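Local coordinates for protein Lys-gingipain catalytic subunit (Porphyromonas gingivalis, PDB 6I9A) that cleaves proteins after lysine residues as a secreted calcium-binding cysteine protease, and may act as a virulence factor in periodontal disease, at residues L150-L155 with Y186-N191; S202-G207 with K240-I245; P170-G175 with G311-T316. All blocks are in the same frame, centred on the assembly; numbering follows the deposited sequence. Where two conformers were deposited one is given.

Interaction 1. Residues L150-L155 with Y186-N191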
ATOM      1  N   LEU A 150     -13.639   9.722  -4.798  1.00  9.27           N
ATOM      2  CA  LEU A 150     -13.233   8.316  -4.860  1.00 10.09           C
ATOM      3  C   LEU A 150     -13.648   7.681  -6.192  1.00 10.18           C
ATOM      4  O   LEU A 150     -13.098   6.637  -6.592  1.00 11.49           O
ATOM      5  CB  LEU A 150     -13.870   7.547  -3.704  1.00  9.67           C
ATOM      6  CG  LEU A 150     -13.378   7.941  -2.328  1.00 10.14           C
ATOM      7  CD1 LEU A 150     -14.134   7.215  -1.241  1.00 11.24           C
ATOM      8  CD2 LEU A 150     -11.875   7.656  -2.168  1.00 10.60           C
ATOM      9  N   GLU A 151     -14.566   8.318  -6.939  1.00 10.27           N
ATOM     10  CA  GLU A 151     -15.087   7.803  -8.201  1.00  9.99           C
ATOM     11  C   GLU A 151     -14.296   8.341  -9.392  1.00  9.08           C
ATOM     12  O   GLU A 151     -14.748   8.188 -10.543  1.00  9.89           O
ATOM     13  CB  GLU A 151     -16.579   8.157  -8.340  1.00 11.04           C
ATOM     14  CG  GLU A 151     -17.383   7.601  -7.147  1.00 12.27           C
ATOM     15  CD  GLU A 151     -18.843   8.028  -7.186  1.00 12.10           C
ATOM     16  OE1 GLU A 151     -19.719   7.136  -7.217  1.00 14.86           O
ATOM     17  OE2 GLU A 151     -19.112   9.263  -7.200  1.00 14.50           O
ATOM     18  N   LYS A 152     -13.125   8.919  -9.139  1.00  9.19           N
ATOM     19  CA  LYS A 152     -12.353   9.597 -10.185  0.50  9.71           C
ATOM     20  C   LYS A 152     -10.903   9.157 -10.134  1.00  9.50           C
ATOM     21  O   LYS A 152     -10.366   8.935  -9.038  1.00 10.68           O
ATOM     22  CB  LYS A 152     -12.460  11.119  -9.975  0.50 10.23           C
ATOM     23  CG  LYS A 152     -13.917  11.574  -9.745  0.50 11.10           C
ATOM     24  CD  LYS A 152     -14.030  13.079  -9.646  0.50 12.03           C
ATOM     25  CE  LYS A 152     -15.448  13.493  -9.300  0.50 13.17           C
ATOM     26  NZ  LYS A 152     -15.515  14.937  -8.993  0.50 15.93           N
ATOM     27  N   VAL A 153     -10.252   9.057 -11.305  1.00  9.46           N
ATOM     28  CA  VAL A 153      -8.846   8.646 -11.378  1.00  9.34           C
ATOM     29  C   VAL A 153      -8.165   9.475 -12.444  1.00  9.18           C
ATOM     30  O   VAL A 153      -8.835  10.061 -13.319  1.00  9.43           O
ATOM     31  CB  VAL A 153      -8.639   7.129 -11.657  1.00 10.38           C
ATOM     32  CG1 VAL A 153      -9.308   6.270 -10.593  1.00 11.25           C
ATOM     33  CG2 VAL A 153      -9.106   6.727 -13.057  1.00 11.21           C
ATOM     34  N   LEU A 154      -6.817   9.504 -12.380  1.00  8.67           N
ATOM     35  CA  LEU A 154      -5.964  10.165 -13.369  1.00  8.72           C
ATOM     36  C   LEU A 154      -4.947   9.148 -13.871  1.00  8.80           C
ATOM     37  O   LEU A 154      -4.190   8.564 -13.096  1.00  8.92           O
ATOM     38  CB  LEU A 154      -5.256  11.353 -12.736  1.00  9.89           C
ATOM     39  CG  LEU A 154      -4.235  12.079 -13.648  1.00  9.58           C
ATOM     40  CD1 LEU A 154      -4.882  12.662 -14.913  1.00 10.02           C
ATOM     41  CD2 LEU A 154      -3.487  13.127 -12.864  1.00 10.28           C
ATOM     42  N   LEU A 155      -4.950   8.938 -15.213  1.00  8.47           N
ATOM     43  CA  LEU A 155      -4.059   7.959 -15.881  1.00  8.37           C
ATOM     44  C   LEU A 155      -3.309   8.658 -16.992  1.00  8.36           C
ATOM     45  O   LEU A 155      -3.936   9.308 -17.855  1.00  9.18           O
ATOM     46  CB  LEU A 155      -4.919   6.838 -16.452  1.00  9.05           C
ATOM     47  CG  LEU A 155      -5.819   6.086 -15.456  1.00  9.18           C
ATOM     48  CD1 LEU A 155      -6.716   5.084 -16.193  1.00 11.82           C
ATOM     49  CD2 LEU A 155      -4.960   5.339 -14.388  1.00 11.32           C
ATOM     50  N   TYR A 186     -16.515   4.260 -11.831  1.00 10.11           N
ATOM     51  CA  TYR A 186     -15.743   5.486 -11.996  1.00 10.59           C
ATOM     52  C   TYR A 186     -16.466   6.439 -12.911  1.00 10.93           C
ATOM     53  O   TYR A 186     -16.711   6.107 -14.089  1.00 13.35           O
ATOM     54  CB  TYR A 186     -14.333   5.192 -12.543  1.00 10.50           C
ATOM     55  CG  TYR A 186     -13.513   4.435 -11.524  1.00 10.26           C
ATOM     56  CD1 TYR A 186     -12.838   5.109 -10.508  1.00 10.14           C
ATOM     57  CD2 TYR A 186     -13.338   3.058 -11.619  1.00 10.66           C
ATOM     58  CE1 TYR A 186     -12.062   4.419  -9.567  1.00 10.54           C
ATOM     59  CE2 TYR A 186     -12.552   2.368 -10.701  1.00 10.50           C
ATOM     60  CZ  TYR A 186     -11.882   3.061  -9.704  1.00 10.38           C
ATOM     61  OH  TYR A 186     -11.088   2.357  -8.819  1.00 11.56           O
ATOM     62  N   THR A 187     -16.846   7.588 -12.368  1.00 10.25           N
ATOM     63  CA  THR A 187     -17.580   8.604 -13.118  1.00 11.15           C
ATOM     64  C   THR A 187     -16.672   9.474 -13.962  1.00 11.02           C
ATOM     65  O   THR A 187     -17.147  10.094 -14.916  1.00 12.08           O
ATOM     66  CB  THR A 187     -18.349   9.525 -12.125  1.00 11.39           C
ATOM     67  OG1 THR A 187     -17.419  10.149 -11.238  1.00 11.47           O
ATOM     68  CG2 THR A 187     -19.388   8.741 -11.310  1.00 13.31           C
ATOM     69  N   ASP A 188     -15.391   9.594 -13.591  1.00 10.30           N
ATOM     70  CA  ASP A 188     -14.451  10.476 -14.278  1.00 10.34           C
ATOM     71  C   ASP A 188     -13.104   9.798 -14.361  1.00 10.44           C
ATOM     72  O   ASP A 188     -12.422   9.623 -13.340  1.00 12.95           O
ATOM     73  CB  ASP A 188     -14.333  11.803 -13.530  1.00 12.04           C
ATOM     74  CG  ASP A 188     -15.655  12.535 -13.421  1.00 12.29           C
ATOM     75  OD1 ASP A 188     -16.395  12.298 -12.448  1.00 12.98           O
ATOM     76  OD2 ASP A 188     -16.001  13.283 -14.362  1.00 14.72           O
ATOM     77  N   VAL A 189     -12.747   9.365 -15.549  1.00 10.08           N
ATOM     78  CA  VAL A 189     -11.498   8.679 -15.803  1.00 10.12           C
ATOM     79  C   VAL A 189     -10.676   9.656 -16.625  1.00  9.53           C
ATOM     80  O   VAL A 189     -10.737   9.678 -17.866  1.00 11.27           O
ATOM     81  CB  VAL A 189     -11.716   7.317 -16.447  1.00 10.41           C
ATOM     82  CG1 VAL A 189     -10.372   6.650 -16.731  1.00 10.56           C
ATOM     83  CG2 VAL A 189     -12.581   6.425 -15.559  1.00 11.37           C
ATOM     84  N   TYR A 190      -9.963  10.546 -15.937  1.00  9.43           N
ATOM     85  CA  TYR A 190      -9.152  11.554 -16.628  1.00  9.94           C
ATOM     86  C   TYR A 190      -7.955  10.830 -17.198  1.00  9.36           C
ATOM     87  O   TYR A 190      -7.223  10.178 -16.455  1.00 10.92           O
ATOM     88  CB  TYR A 190      -8.714  12.641 -15.660  1.00 10.09           C
ATOM     89  CG  TYR A 190      -9.819  13.269 -14.839  1.00 10.52           C
ATOM     90  CD1 TYR A 190     -10.807  14.055 -15.433  1.00 12.28           C
ATOM     91  CD2 TYR A 190      -9.840  13.127 -13.454  1.00 11.77           C
ATOM     92  CE1 TYR A 190     -11.791  14.676 -14.657  1.00 13.62           C
ATOM     93  CE2 TYR A 190     -10.776  13.774 -12.673  1.00 12.65           C
ATOM     94  CZ  TYR A 190     -11.759  14.524 -13.279  1.00 12.81           C
ATOM     95  OH  TYR A 190     -12.658  15.188 -12.460  1.00 13.71           O
ATOM     96  N   ASN A 191      -7.756  10.902 -18.506  1.00 10.13           N
ATOM     97  CA  ASN A 191      -6.664  10.116 -19.126  1.00  9.86           C
ATOM     98  C   ASN A 191      -6.019  10.931 -20.220  1.00 10.35           C
ATOM     99  O   ASN A 191      -6.708  11.605 -21.003  1.00 11.72           O
ATOM    100  CB  ASN A 191      -7.195   8.772 -19.646  1.00 11.52           C
ATOM    101  CG  ASN A 191      -8.170   8.866 -20.786  1.00 12.56           C
ATOM    102  OD1 ASN A 191      -7.785   8.637 -21.942  1.00 14.99           O
ATOM    103  ND2 ASN A 191      -9.440   9.165 -20.509  1.00 12.54           N
TER
HETATM  104  O   HOH W   1     -18.358  11.291  -8.890  1.00 16.28           O

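Interaction 2. Residues S202-G207 with K240-I245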
ATOM      1  N   SER A 202      -4.306  19.203 -13.099  1.00 10.25           N
ATOM      2  CA  SER A 202      -5.380  19.921 -12.392  0.57 10.18           C
ATOM      3  C   SER A 202      -6.246  18.973 -11.596  1.00  9.94           C
ATOM      4  O   SER A 202      -6.768  19.308 -10.516  1.00 10.77           O
ATOM      5  CB  SER A 202      -6.267  20.640 -13.409  0.57 10.87           C
ATOM      6  OG  SER A 202      -5.570  21.776 -13.877  0.57 10.63           O
ATOM      7  N   HIS A 203      -6.413  17.754 -12.129  1.00  9.89           N
ATOM      8  CA  HIS A 203      -7.296  16.752 -11.522  1.00  9.91           C
ATOM      9  C   HIS A 203      -6.768  16.272 -10.163  1.00  9.33           C
ATOM     10  O   HIS A 203      -7.564  15.826  -9.332  1.00 10.14           O
ATOM     11  CB  HIS A 203      -7.482  15.573 -12.490  1.00 10.17           C
ATOM     12  CG  HIS A 203      -7.852  16.033 -13.871  1.00 10.01           C
ATOM     13  ND1 HIS A 203      -9.010  16.733 -14.128  1.00 10.89           N
ATOM     14  CD2 HIS A 203      -7.181  15.873 -15.033  1.00 11.40           C
ATOM     15  CE1 HIS A 203      -9.002  16.976 -15.432  1.00 12.04           C
ATOM     16  NE2 HIS A 203      -7.917  16.480 -16.015  1.00 12.91           N
ATOM     17  N   LEU A 204      -5.458  16.423  -9.908  1.00  9.48           N
ATOM     18  CA  LEU A 204      -4.966  16.080  -8.577  1.00  9.52           C
ATOM     19  C   LEU A 204      -5.487  17.035  -7.528  1.00  9.93           C
ATOM     20  O   LEU A 204      -5.673  16.642  -6.380  1.00 10.28           O
ATOM     21  CB  LEU A 204      -3.433  16.158  -8.554  1.00 10.45           C
ATOM     22  CG  LEU A 204      -2.682  15.162  -9.472  1.00 10.55           C
ATOM     23  CD1 LEU A 204      -1.197  15.363  -9.286  1.00 11.58           C
ATOM     24  CD2 LEU A 204      -3.066  13.700  -9.159  1.00 10.75           C
ATOM     25  N   ASN A 205      -5.791  18.274  -7.934  1.00 10.04           N
ATOM     26  CA  ASN A 205      -6.345  19.267  -7.024  1.00 10.58           C
ATOM     27  C   ASN A 205      -7.824  19.062  -6.811  1.00 10.73           C
ATOM     28  O   ASN A 205      -8.309  19.139  -5.674  1.00 11.31           O
ATOM     29  CB  ASN A 205      -6.126  20.661  -7.599  1.00 11.09           C
ATOM     30  CG  ASN A 205      -4.711  21.090  -7.591  1.00 12.09           C
ATOM     31  OD1 ASN A 205      -3.968  20.846  -6.632  1.00 14.16           O
ATOM     32  ND2 ASN A 205      -4.298  21.734  -8.668  1.00 15.88           N
ATOM     33  N   THR A 206      -8.581  18.824  -7.892  1.00 10.14           N
ATOM     34  CA  THR A 206     -10.034  18.745  -7.769  1.00 10.30           C
ATOM     35  C   THR A 206     -10.473  17.443  -7.128  1.00 10.08           C
ATOM     36  O   THR A 206     -11.522  17.420  -6.465  1.00 11.99           O
ATOM     37  CB  THR A 206     -10.727  18.960  -9.115  1.00 10.93           C
ATOM     38  OG1 THR A 206     -10.262  17.956 -10.009  1.00 10.29           O
ATOM     39  CG2 THR A 206     -10.459  20.348  -9.701  1.00 12.09           C
ATOM     40  N   GLY A 207      -9.705  16.379  -7.314  1.00  9.69           N
ATOM     41  CA  GLY A 207      -9.942  15.137  -6.593  1.00 11.21           C
ATOM     42  C   GLY A 207      -9.907  13.916  -7.464  1.00  9.75           C
ATOM     43  O   GLY A 207     -10.724  13.739  -8.371  1.00 10.26           O
ATOM     44  N   LYS A 240      -8.856  15.010   0.042  1.00 10.34           N
ATOM     45  CA  LYS A 240      -9.058  14.189  -1.158  1.00 10.07           C
ATOM     46  C   LYS A 240      -7.766  13.465  -1.512  1.00  9.70           C
ATOM     47  O   LYS A 240      -7.125  13.724  -2.549  1.00 10.64           O
ATOM     48  CB  LYS A 240      -9.540  15.095  -2.306  1.00 11.24           C
ATOM     49  CG  LYS A 240     -10.974  15.642  -2.038  1.00 12.18           C
ATOM     50  CD  LYS A 240     -11.423  16.572  -3.163  1.00 12.71           C
ATOM     51  CE  LYS A 240     -10.634  17.853  -3.233  1.00 14.81           C
ATOM     52  NZ  LYS A 240     -11.305  18.944  -4.054  1.00 22.49           N
ATOM     53  N   TYR A 241      -7.359  12.544  -0.618  1.00  9.90           N
ATOM     54  CA  TYR A 241      -6.046  11.937  -0.721  1.00  9.21           C
ATOM     55  C   TYR A 241      -6.061  10.707  -1.590  1.00  8.88           C
ATOM     56  O   TYR A 241      -6.952   9.873  -1.561  1.00  9.81           O
ATOM     57  CB  TYR A 241      -5.492  11.623   0.693  1.00  9.95           C
ATOM     58  CG  TYR A 241      -5.628  12.851   1.570  1.00 10.40           C
ATOM     59  CD1 TYR A 241      -5.101  14.078   1.168  1.00 10.49           C
ATOM     60  CD2 TYR A 241      -6.392  12.811   2.729  1.00 10.16           C
ATOM     61  CE1 TYR A 241      -5.337  15.239   1.905  1.00 11.14           C
ATOM     62  CE2 TYR A 241      -6.613  13.974   3.500  1.00 11.47           C
ATOM     63  CZ  TYR A 241      -6.081  15.181   3.073  1.00 11.68           C
ATOM     64  OH  TYR A 241      -6.291  16.363   3.752  1.00 12.11           O
ATOM     65  N   PHE A 242      -4.966  10.549  -2.366  1.00  9.27           N
ATOM     66  CA  PHE A 242      -4.884   9.477  -3.361  1.00  8.98           C
ATOM     67  C   PHE A 242      -3.722   8.509  -3.111  1.00  8.84           C
ATOM     68  O   PHE A 242      -2.756   8.814  -2.381  1.00  9.00           O
ATOM     69  CB  PHE A 242      -4.803  10.089  -4.794  1.00  9.18           C
ATOM     70  CG  PHE A 242      -3.773  11.196  -4.972  1.00  9.10           C
ATOM     71  CD1 PHE A 242      -2.413  10.911  -5.124  1.00  9.55           C
ATOM     72  CD2 PHE A 242      -4.185  12.523  -5.061  1.00 10.26           C
ATOM     73  CE1 PHE A 242      -1.495  11.946  -5.271  1.00  9.83           C
ATOM     74  CE2 PHE A 242      -3.274  13.540  -5.232  1.00 11.01           C
ATOM     75  CZ  PHE A 242      -1.952  13.261  -5.364  1.00 10.15           C
ATOM     76  N   LEU A 243      -3.806   7.375  -3.816  1.00  8.42           N
ATOM     77  CA  LEU A 243      -2.641   6.519  -4.057  1.00  8.48           C
ATOM     78  C   LEU A 243      -2.054   6.973  -5.398  1.00  8.11           C
ATOM     79  O   LEU A 243      -2.809   7.145  -6.368  1.00  8.72           O
ATOM     80  CB  LEU A 243      -3.128   5.072  -4.188  1.00  8.74           C
ATOM     81  CG  LEU A 243      -2.085   4.084  -4.758  1.00  9.07           C
ATOM     82  CD1 LEU A 243      -0.833   3.966  -3.879  1.00  9.92           C
ATOM     83  CD2 LEU A 243      -2.702   2.708  -4.921  1.00 10.40           C
ATOM     84  N   ALA A 244      -0.740   7.198  -5.452  1.00  8.06           N
ATOM     85  CA  ALA A 244      -0.090   7.508  -6.739  1.00  8.03           C
ATOM     86  C   ALA A 244       0.930   6.429  -7.025  1.00  8.16           C
ATOM     87  O   ALA A 244       1.620   5.930  -6.106  1.00  8.05           O
ATOM     88  CB  ALA A 244       0.547   8.878  -6.697  1.00 10.16           C
ATOM     89  N   ILE A 245       1.049   6.101  -8.311  1.00  7.97           N
ATOM     90  CA  ILE A 245       2.037   5.085  -8.785  1.00  7.82           C
ATOM     91  C   ILE A 245       2.803   5.712  -9.940  1.00  8.23           C
ATOM     92  O   ILE A 245       2.202   6.115 -10.968  1.00  8.33           O
ATOM     93  CB  ILE A 245       1.340   3.790  -9.232  1.00  8.27           C
ATOM     94  CG1 ILE A 245       0.538   3.208  -8.056  1.00  9.40           C
ATOM     95  CG2 ILE A 245       2.396   2.788  -9.757  1.00  8.93           C
ATOM     96  CD1 ILE A 245      -0.105   1.852  -8.352  1.00  9.54           C
TER
HETATM   97  O   HOH W   2      -7.085  14.364  -5.382  1.00 11.18           O
HETATM   98  O   HOH W   3      -9.434  21.161  -4.014  1.00 25.60           O

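Interaction 3. Residues P170-G175 with G311-T316. With NA (sodium ion), chain F; NA (sodium ion), chain E.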
ATOM      1  N   PRO A 170      -0.860   1.457 -24.725  1.00  9.20           N
ATOM      2  CA  PRO A 170      -1.480   0.141 -24.460  1.00  9.54           C
ATOM      3  C   PRO A 170      -1.667  -0.123 -22.966  1.00  8.94           C
ATOM      4  O   PRO A 170      -2.659  -0.724 -22.570  1.00  9.23           O
ATOM      5  CB  PRO A 170      -0.516  -0.871 -25.139  1.00 11.35           C
ATOM      6  CG  PRO A 170       0.132  -0.043 -26.252  1.00 13.57           C
ATOM      7  CD  PRO A 170       0.252   1.352 -25.713  1.00 10.10           C
ATOM      8  N   THR A 171      -0.699   0.323 -22.124  1.00  8.52           N
ATOM      9  CA  THR A 171      -0.838   0.119 -20.663  1.00  8.40           C
ATOM     10  C   THR A 171      -2.102   0.810 -20.144  1.00  8.58           C
ATOM     11  O   THR A 171      -2.956   0.173 -19.492  1.00  9.05           O
ATOM     12  CB  THR A 171       0.366   0.697 -19.939  1.00  8.28           C
ATOM     13  OG1 THR A 171       1.565  -0.009 -20.308  1.00  8.63           O
ATOM     14  CG2 THR A 171       0.204   0.584 -18.415  1.00  9.31           C
ATOM     15  N   ILE A 172      -2.222   2.121 -20.423  1.00  8.61           N
ATOM     16  CA  ILE A 172      -3.356   2.873 -19.853  1.00  9.33           C
ATOM     17  C   ILE A 172      -4.665   2.408 -20.485  1.00  8.64           C
ATOM     18  O   ILE A 172      -5.683   2.292 -19.782  1.00  9.10           O
ATOM     19  CB  ILE A 172      -3.093   4.387 -20.075  1.00 10.68           C
ATOM     20  CG1 ILE A 172      -1.832   4.861 -19.336  1.00 11.04           C
ATOM     21  CG2 ILE A 172      -4.336   5.228 -19.689  1.00 12.76           C
ATOM     22  CD1 ILE A 172      -1.751   4.572 -17.887  1.00 11.94           C
ATOM     23  N   LYS A 173      -4.662   2.085 -21.782  1.00  8.95           N
ATOM     24  CA  LYS A 173      -5.873   1.590 -22.439  1.00  9.15           C
ATOM     25  C   LYS A 173      -6.335   0.278 -21.835  1.00  9.03           C
ATOM     26  O   LYS A 173      -7.545   0.034 -21.739  1.00  9.84           O
ATOM     27  CB  LYS A 173      -5.684   1.478 -23.948  1.00 10.78           C
ATOM     28  CG  LYS A 173      -5.565   2.844 -24.637  1.00 11.69           C
ATOM     29  CD  LYS A 173      -5.251   2.683 -26.142  1.00 15.02           C
ATOM     30  CE  LYS A 173      -5.353   4.026 -26.853  1.00 19.72           C
ATOM     31  NZ  LYS A 173      -5.089   3.861 -28.306  1.00 25.15           N
ATOM     32  N   TYR A 174      -5.417  -0.622 -21.466  1.00  9.09           N
ATOM     33  CA  TYR A 174      -5.799  -1.890 -20.821  1.00  9.33           C
ATOM     34  C   TYR A 174      -6.483  -1.592 -19.480  1.00  8.58           C
ATOM     35  O   TYR A 174      -7.552  -2.108 -19.198  1.00  9.12           O
ATOM     36  CB  TYR A 174      -4.510  -2.732 -20.603  1.00  9.08           C
ATOM     37  CG  TYR A 174      -4.765  -4.060 -19.931  1.00  9.12           C
ATOM     38  CD1 TYR A 174      -4.922  -5.233 -20.684  1.00  9.25           C
ATOM     39  CD2 TYR A 174      -4.837  -4.156 -18.545  1.00  8.69           C
ATOM     40  CE1 TYR A 174      -5.097  -6.465 -20.068  1.00  8.86           C
ATOM     41  CE2 TYR A 174      -5.036  -5.390 -17.913  1.00  9.00           C
ATOM     42  CZ  TYR A 174      -5.172  -6.528 -18.683  1.00  8.86           C
ATOM     43  OH  TYR A 174      -5.349  -7.761 -18.122  1.00  9.64           O
ATOM     44  N   GLY A 175      -5.868  -0.720 -18.673  1.00  9.20           N
ATOM     45  CA  GLY A 175      -6.486  -0.319 -17.408  1.00  9.08           C
ATOM     46  C   GLY A 175      -7.907   0.220 -17.573  1.00  9.08           C
ATOM     47  O   GLY A 175      -8.825  -0.146 -16.811  1.00  9.77           O
ATOM     48  N   GLY A 311      -1.474  -8.836 -13.962  1.00  8.54           N
ATOM     49  CA  GLY A 311      -0.614  -7.715 -13.620  1.00  9.02           C
ATOM     50  C   GLY A 311      -1.202  -6.926 -12.477  1.00  7.74           C
ATOM     51  O   GLY A 311      -2.158  -7.363 -11.805  1.00  8.70           O
ATOM     52  N   SER A 312      -0.589  -5.771 -12.197  1.00  8.43           N
ATOM     53  CA  SER A 312      -1.001  -4.979 -11.036  0.63  8.01           C
ATOM     54  C   SER A 312      -2.453  -4.495 -11.158  1.00  8.04           C
ATOM     55  O   SER A 312      -3.197  -4.541 -10.173  1.00  8.36           O
ATOM     56  CB  SER A 312      -0.061  -3.805 -10.822  0.63  8.45           C
ATOM     57  OG  SER A 312      -0.209  -2.863 -11.873  0.63  7.98           O
ATOM     58  N   TYR A 313      -2.880  -4.051 -12.336  1.00  8.24           N
ATOM     59  CA  TYR A 313      -4.290  -3.619 -12.472  1.00  8.72           C
ATOM     60  C   TYR A 313      -5.255  -4.788 -12.212  1.00  8.56           C
ATOM     61  O   TYR A 313      -6.225  -4.659 -11.467  1.00  8.67           O
ATOM     62  CB  TYR A 313      -4.576  -3.055 -13.864  1.00  8.86           C
ATOM     63  CG  TYR A 313      -3.846  -1.804 -14.315  1.00  8.48           C
ATOM     64  CD1 TYR A 313      -3.565  -0.766 -13.438  1.00  9.03           C
ATOM     65  CD2 TYR A 313      -3.526  -1.625 -15.646  1.00  9.19           C
ATOM     66  CE1 TYR A 313      -2.986   0.427 -13.889  1.00  9.40           C
ATOM     67  CE2 TYR A 313      -2.974  -0.434 -16.107  1.00  9.00           C
ATOM     68  CZ  TYR A 313      -2.712   0.589 -15.227  1.00  9.20           C
ATOM     69  OH  TYR A 313      -2.206   1.746 -15.739  1.00 10.31           O
ATOM     70  N   ASP A 314      -4.947  -5.944 -12.809  1.00  8.24           N
ATOM     71  CA  ASP A 314      -5.798  -7.122 -12.641  1.00  8.19           C
ATOM     72  C   ASP A 314      -5.908  -7.492 -11.171  1.00  8.14           C
ATOM     73  O   ASP A 314      -7.014  -7.776 -10.664  1.00  8.85           O
ATOM     74  CB  ASP A 314      -5.236  -8.339 -13.389  1.00  8.45           C
ATOM     75  CG  ASP A 314      -5.095  -8.231 -14.885  1.00  8.62           C
ATOM     76  OD1 ASP A 314      -6.053  -7.706 -15.542  1.00  9.22           O
ATOM     77  OD2 ASP A 314      -4.049  -8.672 -15.418  1.00  9.49           O
ATOM     78  N   ALA A 315      -4.773  -7.490 -10.443  1.00  8.65           N
ATOM     79  CA  ALA A 315      -4.784  -7.911  -9.056  1.00  8.51           C
ATOM     80  C   ALA A 315      -5.576  -6.925  -8.229  1.00  8.89           C
ATOM     81  O   ALA A 315      -6.380  -7.341  -7.373  1.00  8.85           O
ATOM     82  CB  ALA A 315      -3.339  -7.975  -8.569  1.00 10.13           C
ATOM     83  N   THR A 316      -5.375  -5.627  -8.483  1.00  8.83           N
ATOM     84  CA  THR A 316      -6.102  -4.598  -7.727  1.00  8.96           C
ATOM     85  C   THR A 316      -7.595  -4.942  -7.742  1.00  8.36           C
ATOM     86  O   THR A 316      -8.266  -4.879  -6.695  1.00  9.15           O
ATOM     87  CB  THR A 316      -5.864  -3.216  -8.392  1.00  8.72           C
ATOM     88  OG1 THR A 316      -4.448  -2.884  -8.352  1.00  9.48           O
ATOM     89  CG2 THR A 316      -6.589  -2.141  -7.609  1.00  9.86           C
TER
HETATM   90 NA    NA F 704      -3.403  -9.257 -17.596  1.00  8.95          NA
HETATM   91 NA    NA E 703      -7.886  -6.814  -5.238  1.00  9.30          NA
HETATM   92  O   HOH W   4      -4.886 -11.197 -17.475  1.00 10.55           O

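Interaction 1. Residues L150-L155 with Y186-N191
Lys152 to Leu155 lie beside Asp188 to Asn191 as the two parallel strands of a beta-alpha-beta unit whose crossover helix is 163-178; their directions differ by only 14°. The register is fixed by Val153, whose N donates to Asp188 O at 3.0 Å while its O accepts from Tyr190 N, and by Leu155 N bonding to Tyr190 O at 2.9 Å. Before this ladder, Glu151 O takes only weak bonds from Thr187 N and Asp188 N.

On one face, Val153 CG1 (anti to the carbonyl carbon, chi1 -58°) comes 3.5 Å from Tyr186 CE1, crossing that side chain at about a right angle. Val153 and Val189 lie side by side, CG2 of the first 3.9 Å from CG1 of the second. On the other face, extended Lys152 lies side by side with Asp188, CE 3.5 Å from OD1, yet Lys152 NZ stays 4.4 Å from Asp188 OD1, beyond a salt bridge. Thr187 OG1 donates to that OD1 at 2.7 Å and accepts from a water that also donates to Glu151 OE2.

The aspartate is thus gripped by a neighbouring hydroxyl, with the lysine charge probably giving looser compensation, whereas the Val153 face is held by apolar contact.

Interaction 2. Residues S202-G207 with K240-I245
Lys240 reaches across to the C-terminal end of helix 202-206. The lysine side chain leaves the backbone toward the helix, and its bend at chi3 (-67°) sets the position of CE, beyond which NZ lies against the last carbonyls. NZ donates to Thr206 O at 2.9 Å, with the nitrogen standing 59° out of the carbonyl plane and a C=O...N angle of 112°. A second bond, from NZ to Asn205 O at 3.4 Å, is weak, and a water that accepts from NZ also lies 2.8 Å from Asn205 O. The ammonium thus lies at the C-terminal end of the helix, where the last carbonyls would probably stabilise its charge. Further back along the side chain, Lys240 CD packs 4.0 Å from the CA of Gly207, which has left helical geometry with positive phi. Another water lies 2.9 Å from both Lys240 O and Leu204 O.

Phe242 also points toward the helix, its CG between the backbone N and the carbonyl carbon, and the edge of its ring meets that second water in the ring plane. Leu204 CD2 stands over one face of the ring, 4.3 Å from the centroid, in a CH-pi contact; Leu204 CD2 lies 3.9 Å from Phe242 CE2. The two side chains cross at about a right angle.

From Phe242 onward the segment is an inner strand, with Leu243 bonded through its backbone to Ser209 and Ala211 and Phe242 to Tyr274. Leu243 and Ile245 pack on helix 325-342, on the sheet face away from Phe242, so helix 202-206 and helix 325-342 flank this strand from opposite faces.

Interaction 3. Residues P170-G175 with G311-T316
Tyr313 packs as a knob into a hole formed by Thr171, Ile172, Tyr174 and Gly175, in a buried contact between two nearly parallel helices of the catalytic domain. The short axes approach to 10.9 Å with a crossing angle of -16°, so the gap is bridged by large side chains. Tyr313 brings its ring edge to Thr171 O, with CE2 at 3.4 Å, while its CD2 lies 3.7 Å from Gly175 CA and its OH 3.6 Å from Ile172 CD1. That hydroxyl is hydrogen-bonded to Asn212.

Beside the knob, Tyr174 and Asp314 join through a sodium ion. Tyr174 CG is anti to the backbone N (chi1 179°), and OH at the far end of the ring binds the ion at 2.5 Å; Asp314 OD2 binds it at 2.4 Å. Val293, Thr308, Ser309 and a water complete the site. Gly311 N further positions Asp314 OD2 through a 3.0 Å bond; Asp314 OD1 has a further partner in Tyr179. A second sodium ion is held by Ala315 O and Thr316 O, with Leu318, Ser321, Tyr322 and Asn323 completing the site.

Helix 285-293 reaches both sides through Ser292, touching Thr171 and Tyr313; Ile172 faces strand 152-157, and Ser312 and Thr316 rest on helix 325-342.

In the fold
All three contacts involve or lie against one mixed, largely parallel sheet of the caspase-like (clan CD) domain. Interaction 1 is its edge; helix 163-178 of interaction 3 packs on one face through Leu155 CB and Ile172 CG2, 3.7 Å apart, and helix 202-206 of interaction 2 on the other through Leu154 CD2 and Leu204 CD2, 3.8 Å apart, with Tyr190 stacked on His203. Centres of interactions 1 and 2 are about 10 Å apart, and those of 1 and 3 about 14 Å; interactions 2 and 3 do not touch. None contains a catalytic residue, but strands 210-214 and 242-247 lead toward His216 and Cys249. The bound inhibitor lies about 7 Å from the Thr171 side chain and 13 Å from that of Leu155.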